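Local coordinates for ATP-dependent RNA helicase A (Homo sapiens, PDB 3VYY), which probably unwinds RNA at the expense of ATP hydrolysis and, through its double-stranded RNA-binding domains, facilitates assembly of the RNA-induced silencing complex, at residues 38-43 against 63-68. Numbering follows the deposited sequence.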
loop_
_atom_site.group_PDB
_atom_site.type_symbol
_atom_site.label_atom_id
_atom_site.label_comp_id
_atom_site.label_asym_id
_atom_site.label_seq_id
_atom_site.Cartn_x
_atom_site.Cartn_y
_atom_site.Cartn_z
ATOM N N VAL A 38 4.889 3.745 -1.466
ATOM C CA VAL A 38 5.272 3.039 -0.238
ATOM C C VAL A 38 6.480 2.241 -0.539
ATOM O O VAL A 38 6.588 1.651 -1.632
ATOM C CB VAL A 38 4.324 1.913 0.196
ATOM C CG1 VAL A 38 4.081 1.981 1.682
ATOM C CG2 VAL A 38 3.047 1.911 -0.567
ATOM N N GLN A 39 7.373 2.154 0.442
ATOM C CA GLN A 39 8.474 1.211 0.349
ATOM C C GLN A 39 8.595 0.423 1.621
ATOM O O GLN A 39 8.013 0.784 2.635
ATOM C CB GLN A 39 9.763 1.921 -0.021
ATOM C CG GLN A 39 9.771 2.319 -1.493
ATOM C CD GLN A 39 10.889 3.266 -1.882
ATOM O OE1 GLN A 39 11.536 3.884 -1.034
ATOM N NE2 GLN A 39 11.115 3.395 -3.181
ATOM N N VAL A 40 9.301 -0.692 1.548
ATOM C CA VAL A 40 9.670 -1.435 2.740
ATOM C C VAL A 40 11.120 -1.814 2.537
ATOM O O VAL A 40 11.506 -2.123 1.412
ATOM C CB VAL A 40 8.802 -2.692 2.922
ATOM C CG1 VAL A 40 9.295 -3.510 4.097
ATOM C CG2 VAL A 40 7.353 -2.313 3.142
ATOM N N GLU A 41 11.921 -1.773 3.608
ATOM C CA GLU A 41 13.347 -2.139 3.535
ATOM C C GLU A 41 13.519 -3.565 3.041
ATOM O O GLU A 41 12.819 -4.473 3.479
ATOM C CB GLU A 41 14.069 -1.958 4.879
ATOM C CG GLU A 41 15.615 -1.835 4.751
ATOM C CD GLU A 41 16.351 -1.404 6.060
ATOM O OE1 GLU A 41 17.517 -1.841 6.261
ATOM O OE2 GLU A 41 15.789 -0.623 6.876
ATOM N N GLY A 42 14.438 -3.746 2.102
ATOM C CA GLY A 42 14.759 -5.069 1.605
ATOM C C GLY A 42 13.818 -5.556 0.524
ATOM O O GLY A 42 13.813 -6.750 0.186
ATOM N N TYR A 43 13.029 -4.642 -0.036
ATOM C CA TYR A 43 12.132 -5.007 -1.127
ATOM C C TYR A 43 12.253 -4.080 -2.311
ATOM O O TYR A 43 12.114 -2.873 -2.201
ATOM C CB TYR A 43 10.696 -5.094 -0.632
ATOM C CG TYR A 43 10.479 -6.269 0.282
ATOM C CD1 TYR A 43 10.613 -6.140 1.674
ATOM C CD2 TYR A 43 10.164 -7.518 -0.241
ATOM C CE1 TYR A 43 10.421 -7.225 2.514
ATOM C CE2 TYR A 43 9.975 -8.605 0.586
ATOM C CZ TYR A 43 10.100 -8.454 1.956
ATOM O OH TYR A 43 9.907 -9.555 2.757
ATOM N N ARG A 63 -2.223 -1.448 -1.316
ATOM C CA ARG A 63 -2.812 -2.541 -2.105
ATOM C C ARG A 63 -1.811 -2.983 -3.151
ATOM O O ARG A 63 -1.462 -4.168 -3.257
ATOM C CB ARG A 63 -4.065 -2.079 -2.799
ATOM C CG ARG A 63 -5.016 -3.161 -3.149
ATOM C CD ARG A 63 -5.710 -2.870 -4.492
ATOM N NE ARG A 63 -5.370 -1.544 -5.028
ATOM C CZ ARG A 63 -4.556 -1.335 -6.058
ATOM N NH1 ARG A 63 -4.020 -2.367 -6.687
ATOM N NH2 ARG A 63 -4.274 -0.098 -6.456
ATOM N N ASP A 64 -1.325 -2.004 -3.903
ATOM C CA ASP A 64 -0.290 -2.247 -4.874
ATOM C C ASP A 64 0.837 -3.069 -4.259
ATOM O O ASP A 64 1.139 -4.159 -4.733
ATOM C CB ASP A 64 0.233 -0.925 -5.425
ATOM C CG ASP A 64 1.017 -1.107 -6.705
ATOM O OD1 ASP A 64 0.586 -1.899 -7.587
ATOM O OD2 ASP A 64 2.069 -0.451 -6.829
ATOM N N PHE A 65 1.433 -2.563 -3.183
ATOM C CA PHE A 65 2.511 -3.286 -2.523
ATOM C C PHE A 65 2.156 -4.713 -2.108
ATOM O O PHE A 65 2.815 -5.658 -2.538
ATOM C CB PHE A 65 3.041 -2.537 -1.329
ATOM C CG PHE A 65 4.437 -2.932 -0.974
ATOM C CD1 PHE A 65 5.520 -2.390 -1.664
ATOM C CD2 PHE A 65 4.678 -3.877 0.014
ATOM C CE1 PHE A 65 6.837 -2.771 -1.360
ATOM C CE2 PHE A 65 5.972 -4.266 0.323
ATOM C CZ PHE A 65 7.058 -3.708 -0.357
ATOM N N VAL A 66 1.119 -4.886 -1.287
ATOM C CA VAL A 66 0.694 -6.252 -0.904
ATOM C C VAL A 66 0.555 -7.141 -2.121
ATOM O O VAL A 66 1.161 -8.202 -2.184
ATOM C CB VAL A 66 -0.627 -6.291 -0.085
ATOM C CG1 VAL A 66 -1.035 -7.713 0.194
ATOM C CG2 VAL A 66 -0.476 -5.542 1.241
ATOM N N ASN A 67 -0.226 -6.696 -3.099
ATOM C CA ASN A 67 -0.416 -7.472 -4.320
ATOM C C ASN A 67 0.926 -7.979 -4.842
ATOM O O ASN A 67 1.043 -9.128 -5.266
ATOM C CB ASN A 67 -1.193 -6.677 -5.372
ATOM C CG ASN A 67 -1.391 -7.451 -6.683
ATOM O OD1 ASN A 67 -0.496 -7.488 -7.522
ATOM N ND2 ASN A 67 -2.582 -8.029 -6.882
ATOM N N TYR A 68 1.945 -7.141 -4.768
ATOM C CA TYR A 68 3.274 -7.553 -5.172
ATOM C C TYR A 68 3.907 -8.627 -4.263
ATOM O O TYR A 68 4.440 -9.628 -4.753
ATOM C CB TYR A 68 4.174 -6.336 -5.272
ATOM C CG TYR A 68 5.639 -6.643 -5.117
ATOM C CD1 TYR A 68 6.357 -7.210 -6.160
ATOM C CD2 TYR A 68 6.304 -6.348 -3.934
ATOM C CE1 TYR A 68 7.697 -7.477 -6.027
ATOM C CE2 TYR A 68 7.641 -6.591 -3.788
ATOM C CZ TYR A 68 8.339 -7.157 -4.833
ATOM O OH TYR A 68 9.686 -7.425 -4.696
#
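Phe-65 reaches across from helix 54-71 to the last part of strand 31-39 and the turn after it, giving up more surface to this contact than any other residue. Its CG stands anti to the backbone N (chi1 -157°), which carries the ring out from the helix so that its far end meets Val-40 and Tyr-43. Nearer the helix, Phe-65 CD1 passes obliquely 4.2 Å from Val-38 O. Val-40 crosses the ring at about a right angle: the CG2 methyl, anti to its own carbonyl carbon, lies 3.7 Å from Phe-65 CE2, and the CB of Val-40 comes within 3.9 Å of Phe-65 CZ. Tyr-43 touches the same tip from another direction, its CB sitting near the plane of the phenyl ring, at the edge, 3.9 Å from Phe-65 CZ. This is the helix-on-sheet core of the dsRBD fold, alpha-beta-beta-beta-alpha, in which the C-terminal helix packs on the three-stranded antiparallel sheet; the contact is buried, about 16 Å at nearest atoms from the bound RNA. Leu-8 of helix 4-14 also meets Phe-65, while Cys-12 of that helix and Met-17 touch Val-40, so both helices contribute to the core. What brings Val-40 and Tyr-43 to one ring is a type II beta turn, closed by Tyr-43 N donating to Val-40 O at 3.3 Å, with Gly-42 supplying the positive phi (83°) of its third position. An alanine in place of Phe-65 would remove the whole ring and would probably loosen the packing of the turn against the helix. One helical turn on, Tyr-68 makes a looser approach, its CE2 4.5 Å from Tyr-43 CD2, and its ring also stacks with Tyr-45. The Tyr-43 ring also meets Trp-11, and its OH, beyond the two segments, is hydrogen-bonded to Glu-74 OE1.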